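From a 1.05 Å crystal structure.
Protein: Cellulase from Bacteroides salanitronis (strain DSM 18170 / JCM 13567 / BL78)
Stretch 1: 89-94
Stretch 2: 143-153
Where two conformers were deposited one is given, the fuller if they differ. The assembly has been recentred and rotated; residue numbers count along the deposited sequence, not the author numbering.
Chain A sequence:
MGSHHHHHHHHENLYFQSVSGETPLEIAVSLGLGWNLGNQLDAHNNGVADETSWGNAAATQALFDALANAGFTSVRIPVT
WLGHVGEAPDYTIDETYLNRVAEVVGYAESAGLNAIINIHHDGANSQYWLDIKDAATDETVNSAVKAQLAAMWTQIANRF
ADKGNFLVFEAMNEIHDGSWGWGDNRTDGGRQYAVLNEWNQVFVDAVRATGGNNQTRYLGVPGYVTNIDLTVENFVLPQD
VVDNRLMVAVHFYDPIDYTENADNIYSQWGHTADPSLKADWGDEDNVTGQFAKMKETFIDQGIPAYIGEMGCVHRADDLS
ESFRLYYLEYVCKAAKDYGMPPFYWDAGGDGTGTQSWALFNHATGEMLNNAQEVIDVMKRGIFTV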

# COMPACT_ATOMS: atom_id res chain seq x y z
N PRO A 89 15.59 -9.45 23.18
CA PRO A 89 15.81 -9.86 21.79
C PRO A 89 14.59 -10.48 21.11
O PRO A 89 14.62 -10.73 19.91
CB PRO A 89 16.90 -10.93 21.93
CG PRO A 89 16.58 -11.57 23.24
CD PRO A 89 16.12 -10.45 24.14
N ASP A 90 13.53 -10.75 21.87
CA ASP A 90 12.42 -11.50 21.29
C ASP A 90 11.44 -10.61 20.53
O ASP A 90 10.80 -11.09 19.59
CB ASP A 90 11.68 -12.25 22.39
CG ASP A 90 12.56 -13.27 23.09
OD1 ASP A 90 13.19 -14.09 22.38
OD2 ASP A 90 12.64 -13.24 24.33
N TYR A 91 11.31 -9.35 20.90
CA TYR A 91 10.36 -8.44 20.26
C TYR A 91 8.99 -9.12 20.12
O TYR A 91 8.39 -9.13 19.05
CB TYR A 91 10.89 -7.96 18.92
CG TYR A 91 12.22 -7.25 19.00
CD1 TYR A 91 12.29 -5.94 19.44
CD2 TYR A 91 13.40 -7.88 18.62
CE1 TYR A 91 13.50 -5.26 19.49
CE2 TYR A 91 14.61 -7.21 18.66
CZ TYR A 91 14.65 -5.90 19.09
OH TYR A 91 15.86 -5.23 19.13
N THR A 92 8.49 -9.66 21.22
CA THR A 92 7.28 -10.46 21.17
C THR A 92 6.08 -9.57 20.89
O THR A 92 5.87 -8.54 21.55
CB THR A 92 7.08 -11.18 22.51
OG1 THR A 92 8.20 -12.03 22.72
CG2 THR A 92 5.79 -11.99 22.50
N ILE A 93 5.27 -9.98 19.92
CA ILE A 93 4.06 -9.24 19.57
C ILE A 93 2.92 -9.67 20.49
O ILE A 93 2.67 -10.86 20.68
CB ILE A 93 3.67 -9.45 18.10
CG1 ILE A 93 4.79 -8.98 17.17
CG2 ILE A 93 2.37 -8.72 17.78
CD1 ILE A 93 4.57 -9.30 15.71
N ASP A 94 2.20 -8.69 21.06
CA ASP A 94 1.05 -9.00 21.91
C ASP A 94 0.07 -9.91 21.17
O ASP A 94 -0.36 -9.60 20.05
CB ASP A 94 0.35 -7.70 22.29
CG ASP A 94 -0.97 -7.94 23.00
OD1 ASP A 94 -0.91 -8.29 24.20
OD2 ASP A 94 -2.04 -7.80 22.35
N SER A 143 21.66 -2.83 13.21
CA SER A 143 21.51 -4.21 13.66
C SER A 143 20.24 -4.38 14.49
O SER A 143 19.54 -5.39 14.35
CB SER A 143 22.73 -4.63 14.47
OG SER A 143 23.86 -4.76 13.62
N ALA A 144 19.93 -3.42 15.38
CA ALA A 144 18.73 -3.52 16.20
C ALA A 144 17.46 -3.42 15.36
O ALA A 144 16.48 -4.11 15.65
CB ALA A 144 18.75 -2.43 17.28
N VAL A 145 17.44 -2.53 14.37
CA VAL A 145 16.28 -2.43 13.49
C VAL A 145 16.07 -3.75 12.76
O VAL A 145 14.95 -4.26 12.68
CB VAL A 145 16.43 -1.27 12.49
CG1 VAL A 145 15.28 -1.29 11.50
CG2 VAL A 145 16.48 0.06 13.22
N LYS A 146 17.15 -4.30 12.20
CA LYS A 146 17.04 -5.56 11.49
C LYS A 146 16.58 -6.68 12.41
O LYS A 146 15.77 -7.53 12.01
CB LYS A 146 18.37 -5.91 10.84
CG LYS A 146 18.74 -5.01 9.67
CD LYS A 146 20.12 -5.34 9.15
CE LYS A 146 20.52 -4.50 7.97
NZ LYS A 146 21.91 -4.80 7.51
N ALA A 147 17.08 -6.72 13.64
CA ALA A 147 16.68 -7.77 14.57
C ALA A 147 15.19 -7.69 14.86
O ALA A 147 14.49 -8.70 14.92
CB ALA A 147 17.47 -7.67 15.87
N GLN A 148 14.68 -6.47 15.06
CA GLN A 148 13.25 -6.30 15.33
C GLN A 148 12.41 -6.64 14.10
O GLN A 148 11.38 -7.31 14.21
CB GLN A 148 12.98 -4.87 15.82
CG GLN A 148 11.52 -4.65 16.14
CD GLN A 148 11.25 -3.47 17.03
OE1 GLN A 148 12.16 -2.81 17.52
NE2 GLN A 148 9.97 -3.21 17.28
N LEU A 149 12.85 -6.19 12.92
CA LEU A 149 12.14 -6.51 11.69
C LEU A 149 12.06 -8.02 11.47
O LEU A 149 10.99 -8.55 11.12
CB LEU A 149 12.86 -5.82 10.52
CG LEU A 149 12.19 -5.83 9.16
CD1 LEU A 149 10.94 -4.97 9.16
CD2 LEU A 149 13.19 -5.33 8.13
N ALA A 150 13.16 -8.73 11.68
CA ALA A 150 13.17 -10.17 11.47
C ALA A 150 12.31 -10.87 12.51
O ALA A 150 11.57 -11.81 12.19
CB ALA A 150 14.61 -10.69 11.52
N ALA A 151 12.39 -10.44 13.78
CA ALA A 151 11.63 -11.10 14.83
C ALA A 151 10.13 -10.87 14.64
O ALA A 151 9.33 -11.80 14.81
CB ALA A 151 12.07 -10.61 16.20
N MET A 152 9.73 -9.65 14.31
CA MET A 152 8.32 -9.37 14.07
C MET A 152 7.81 -10.15 12.88
O MET A 152 6.76 -10.79 12.96
CB MET A 152 8.11 -7.87 13.88
CG MET A 152 8.26 -7.05 15.16
SD MET A 152 8.11 -5.29 14.87
CE MET A 152 6.40 -5.14 14.37
N TRP A 153 8.53 -10.11 11.76
CA TRP A 153 8.06 -10.80 10.57
C TRP A 153 8.07 -12.31 10.75
O TRP A 153 7.21 -12.99 10.18
CB TRP A 153 8.83 -10.36 9.32
CG TRP A 153 8.22 -9.12 8.73
CD1 TRP A 153 8.78 -7.87 8.63
CD2 TRP A 153 6.90 -9.02 8.18
NE1 TRP A 153 7.87 -7.00 8.05
CE2 TRP A 153 6.72 -7.69 7.75
CE3 TRP A 153 5.86 -9.93 7.99
CZ2 TRP A 153 5.55 -7.24 7.18
CZ3 TRP A 153 4.69 -9.48 7.40
CH2 TRP A 153 4.54 -8.15 7.02

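Residues 143-153 form part of a longer α-helix, whereas residues 89-94 run past it without regular secondary structure. The helical segment is uniform: phi and psi stay close to -65° and -42° along most of its length, and each backbone amide from Ala 147 to Trp 153 bonds to the carbonyl four residues earlier, as in Ala 147 N to Ser 143 O at 2.9 Å and Ala 151 N to Ala 147 O at 3.0 Å. The other stretch is more varied. A cis peptide bond precedes Pro 89, and Tyr 91 adopts a left-handed conformation (phi 47°, psi 51°), after which Thr 92 and Ile 93 are extended. Asp 94 lies beyond reach of the helix 143-153 and occupies the N-cap position of another helix that follows directly in the chain.

The two backbones come nearest at Tyr 91 and Gln 148, whose CA atoms are 6.1 Å apart. No hydrogen bond joins the stretches. The helix amides listed above are already paired within the helix, and the contact, which buries 332 Å² in total, rests on packing.

Tyr 91 dominates it. Its CA-to-CB bond points toward the helix, and with chi1 at -58° (m) the ring lies along the helix surface, so that a single side chain meets residues on successive turns. Gln 148 sits over one face of the ring: its CB is 3.7 Å from the ring centroid and only 9° off the ring normal, a nearly ideal CH-π arrangement. The extended Gln 148 side chain, t at both chi1 and chi2, also brings OE1 to 3.4 Å from Tyr 91 CE1. At its other terminal atom, Gln 148 NE2 makes a weak hydrogen bond to Met 152 SD at 3.7 Å, linking two side chains one helical turn apart.

Two alanines also pack against the ring. Tyr 91 CD2 lies 3.9 Å from Ala 151 CB, and Tyr 91 CE2 lies 4.0 Å from Ala 147 CB; both CA-to-CB bonds point toward the loop, and the ring lies near the helix backbone as well, with Tyr 91 CE2 3.9 Å from the carbonyl carbon C of Ala 147. Farther toward the start of the helical segment, Tyr 91 OH is 3.7 Å from Ala 144 O, a proximity without a hydrogen bond; that carbonyl accepts the amide of Gln 148.

The loop backbone contributes as well. Although the CA-to-CB bond of Asp 90 points away from the helix, its carbonyl O approaches Ala 151 CB at 3.7 Å, so this methyl group touches both the Tyr 91 ring and the peptide preceding it. The CA-to-CB bond of Thr 92 also points away, and the residue makes no contact. Ile 93, buried and with its CA-to-CB bond pointing toward the helix, extends the packing to Met 152: Ile 93 CD1 is 3.8 Å from Met 152 O and 4.2 Å from Met 152 CB.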